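Local coordinates for protein spermidine N(1)-acetyltransferase (Thermoplasma acidophilum, PDB 3K9U) that transfers an acetyl group from acetyl-CoA to polyamines such as spermidine, and so helps protect the cell against polyamine toxicity, at residues Asn60-Phe65 with Lys116-Leu121. Sequence-based numbering, arbitrary orientation.
Sequences NLDILF and KKKGIL
K118 reaches from the last turn of helix 103-118 to L61, inside the N60-I63 turn, and lays the end of its chain against that residue's backbone: CE of K118 is 3.3 Å from O of L61. NZ of K118 stays 3.9 Å from O of L61, too far for a hydrogen bond, so the carbonyl meets the CE methylene. The ammonium approaches the L61 side chain at its root, with NZ of K118 4.0 Å from CB of L61. The lysine is extended through chi2 and chi3 and bends at its last torsion (chi4 -37°); a straight end would drive NZ into O of L61, and the bend carries it past. D62 adds a looser neighbour, its OD1 4.8 Å from NZ of K118, too far for a salt bridge but probably a mild electrostatic attraction. This surface contact joins, in the GNAT fold, the turn between helix 47-59 and strand 63-70 to the C-terminal end of helix 103-118. With K118 cut back to an alanine, the L61 carbonyl would probably lose the methylene lying over it and D62 its nearby positive charge. G119, at positive phi, ends the helix in a Schellman motif, its N hydrogen-bonded to O of K116. The type I turn carries an Asx turn, N60 OD1 accepting from D62 N.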
loop_
_atom_site.group_PDB
_atom_site.type_symbol
_atom_site.label_atom_id
_atom_site.label_comp_id
_atom_site.label_asym_id
_atom_site.label_seq_id
_atom_site.Cartn_x
_atom_site.Cartn_y
_atom_site.Cartn_z
ATOM N N ASN A 60 24.111 2.959 -23.194
ATOM C CA ASN A 60 24.927 3.759 -22.285
ATOM C C ASN A 60 25.041 3.074 -20.935
ATOM O O ASN A 60 24.077 3.010 -20.160
ATOM C CB ASN A 60 24.349 5.166 -22.135
ATOM C CG ASN A 60 25.339 6.137 -21.546
ATOM O OD1 ASN A 60 26.230 5.768 -20.759
ATOM N ND2 ASN A 60 25.207 7.392 -21.938
ATOM N N LEU A 61 26.235 2.559 -20.683
ATOM C CA LEU A 61 26.518 1.772 -19.501
ATOM C C LEU A 61 26.463 2.601 -18.233
ATOM O O LEU A 61 26.298 2.063 -17.161
ATOM C CB LEU A 61 27.908 1.129 -19.627
ATOM C CG LEU A 61 28.039 0.019 -20.661
ATOM C CD1 LEU A 61 29.453 -0.552 -20.600
ATOM C CD2 LEU A 61 26.962 -1.078 -20.426
ATOM N N ASP A 62 26.600 3.912 -18.369
ATOM C CA ASP A 62 26.481 4.821 -17.243
ATOM C C ASP A 62 25.050 5.294 -16.989
ATOM O O ASP A 62 24.828 6.129 -16.117
ATOM C CB ASP A 62 27.396 6.019 -17.470
ATOM C CG ASP A 62 28.875 5.630 -17.424
ATOM O OD1 ASP A 62 29.238 4.682 -16.678
ATOM O OD2 ASP A 62 29.658 6.282 -18.133
ATOM N N ILE A 63 24.081 4.770 -17.742
ATOM C CA ILE A 63 22.667 4.973 -17.403
ATOM C C ILE A 63 21.996 3.638 -17.080
ATOM O O ILE A 63 21.902 2.752 -17.936
ATOM C CB ILE A 63 21.904 5.692 -18.524
ATOM C CG1 ILE A 63 22.434 7.120 -18.705
ATOM C CG2 ILE A 63 20.391 5.734 -18.213
ATOM C CD1 ILE A 63 22.023 7.712 -20.051
ATOM N N LEU A 64 21.535 3.496 -15.839
ATOM C CA LEU A 64 20.835 2.299 -15.408
ATOM C C LEU A 64 19.366 2.614 -15.357
ATOM O O LEU A 64 18.949 3.496 -14.593
ATOM C CB LEU A 64 21.276 1.869 -14.019
ATOM C CG LEU A 64 22.703 1.381 -13.768
ATOM C CD1 LEU A 64 23.735 2.337 -14.328
ATOM C CD2 LEU A 64 22.910 1.198 -12.244
ATOM N N PHE A 65 18.576 1.865 -16.123
ATOM C CA PHE A 65 17.140 2.096 -16.201
ATOM C C PHE A 65 16.496 0.710 -16.194
ATOM O O PHE A 65 16.434 0.015 -17.221
ATOM C CB PHE A 65 16.842 2.925 -17.463
ATOM C CG PHE A 65 15.510 3.669 -17.468
ATOM C CD1 PHE A 65 14.797 3.945 -16.313
ATOM C CD2 PHE A 65 15.021 4.159 -18.666
ATOM C CE1 PHE A 65 13.592 4.648 -16.375
ATOM C CE2 PHE A 65 13.832 4.877 -18.738
ATOM C CZ PHE A 65 13.108 5.117 -17.600
ATOM N N LYS A 116 28.711 -1.179 -7.705
ATOM C CA LYS A 116 29.845 -1.873 -7.066
ATOM C C LYS A 116 30.862 -2.375 -8.084
ATOM O O LYS A 116 32.052 -2.153 -7.912
ATOM C CB LYS A 116 29.342 -3.043 -6.236
ATOM C CG LYS A 116 30.377 -3.723 -5.349
ATOM C CD LYS A 116 29.714 -4.885 -4.576
ATOM C CE LYS A 116 30.326 -5.086 -3.206
ATOM N NZ LYS A 116 31.740 -5.410 -3.332
ATOM N N LYS A 117 30.403 -3.048 -9.135
ATOM C CA LYS A 117 31.315 -3.541 -10.178
ATOM C C LYS A 117 32.012 -2.403 -10.956
ATOM O O LYS A 117 33.134 -2.584 -11.452
ATOM C CB LYS A 117 30.620 -4.536 -11.135
ATOM C CG LYS A 117 29.490 -3.950 -12.004
ATOM C CD LYS A 117 29.166 -4.813 -13.267
ATOM C CE LYS A 117 28.220 -4.077 -14.255
ATOM N NZ LYS A 117 27.288 -5.005 -14.999
ATOM N N LYS A 118 31.359 -1.241 -11.042
ATOM C CA LYS A 118 31.955 -0.050 -11.676
ATOM C C LYS A 118 32.898 0.712 -10.759
ATOM O O LYS A 118 33.729 1.480 -11.237
ATOM C CB LYS A 118 30.869 0.898 -12.194
ATOM C CG LYS A 118 30.205 0.363 -13.439
ATOM C CD LYS A 118 29.019 1.199 -13.890
ATOM C CE LYS A 118 28.382 0.568 -15.128
ATOM N NZ LYS A 118 29.429 -0.034 -16.076
ATOM N N GLY A 119 32.776 0.499 -9.448
ATOM C CA GLY A 119 33.621 1.169 -8.468
ATOM C C GLY A 119 33.040 2.471 -7.929
ATOM O O GLY A 119 33.773 3.275 -7.364
ATOM N N ILE A 120 31.730 2.678 -8.073
ATOM C CA ILE A 120 31.092 3.922 -7.610
ATOM C C ILE A 120 31.068 3.887 -6.097
ATOM O O ILE A 120 30.646 2.893 -5.515
ATOM C CB ILE A 120 29.638 4.113 -8.172
ATOM C CG1 ILE A 120 29.666 4.565 -9.633
ATOM C CG2 ILE A 120 28.867 5.181 -7.380
ATOM C CD1 ILE A 120 30.309 3.625 -10.563
ATOM N N LEU A 121 31.530 4.956 -5.458
ATOM C CA LEU A 121 31.648 4.980 -4.001
ATOM C C LEU A 121 30.665 5.953 -3.332
ATOM O O LEU A 121 30.704 6.118 -2.101
ATOM C CB LEU A 121 33.096 5.292 -3.570
ATOM C CG LEU A 121 34.189 4.265 -3.938
ATOM C CD1 LEU A 121 35.551 4.822 -3.606
ATOM C CD2 LEU A 121 33.973 2.907 -3.238
#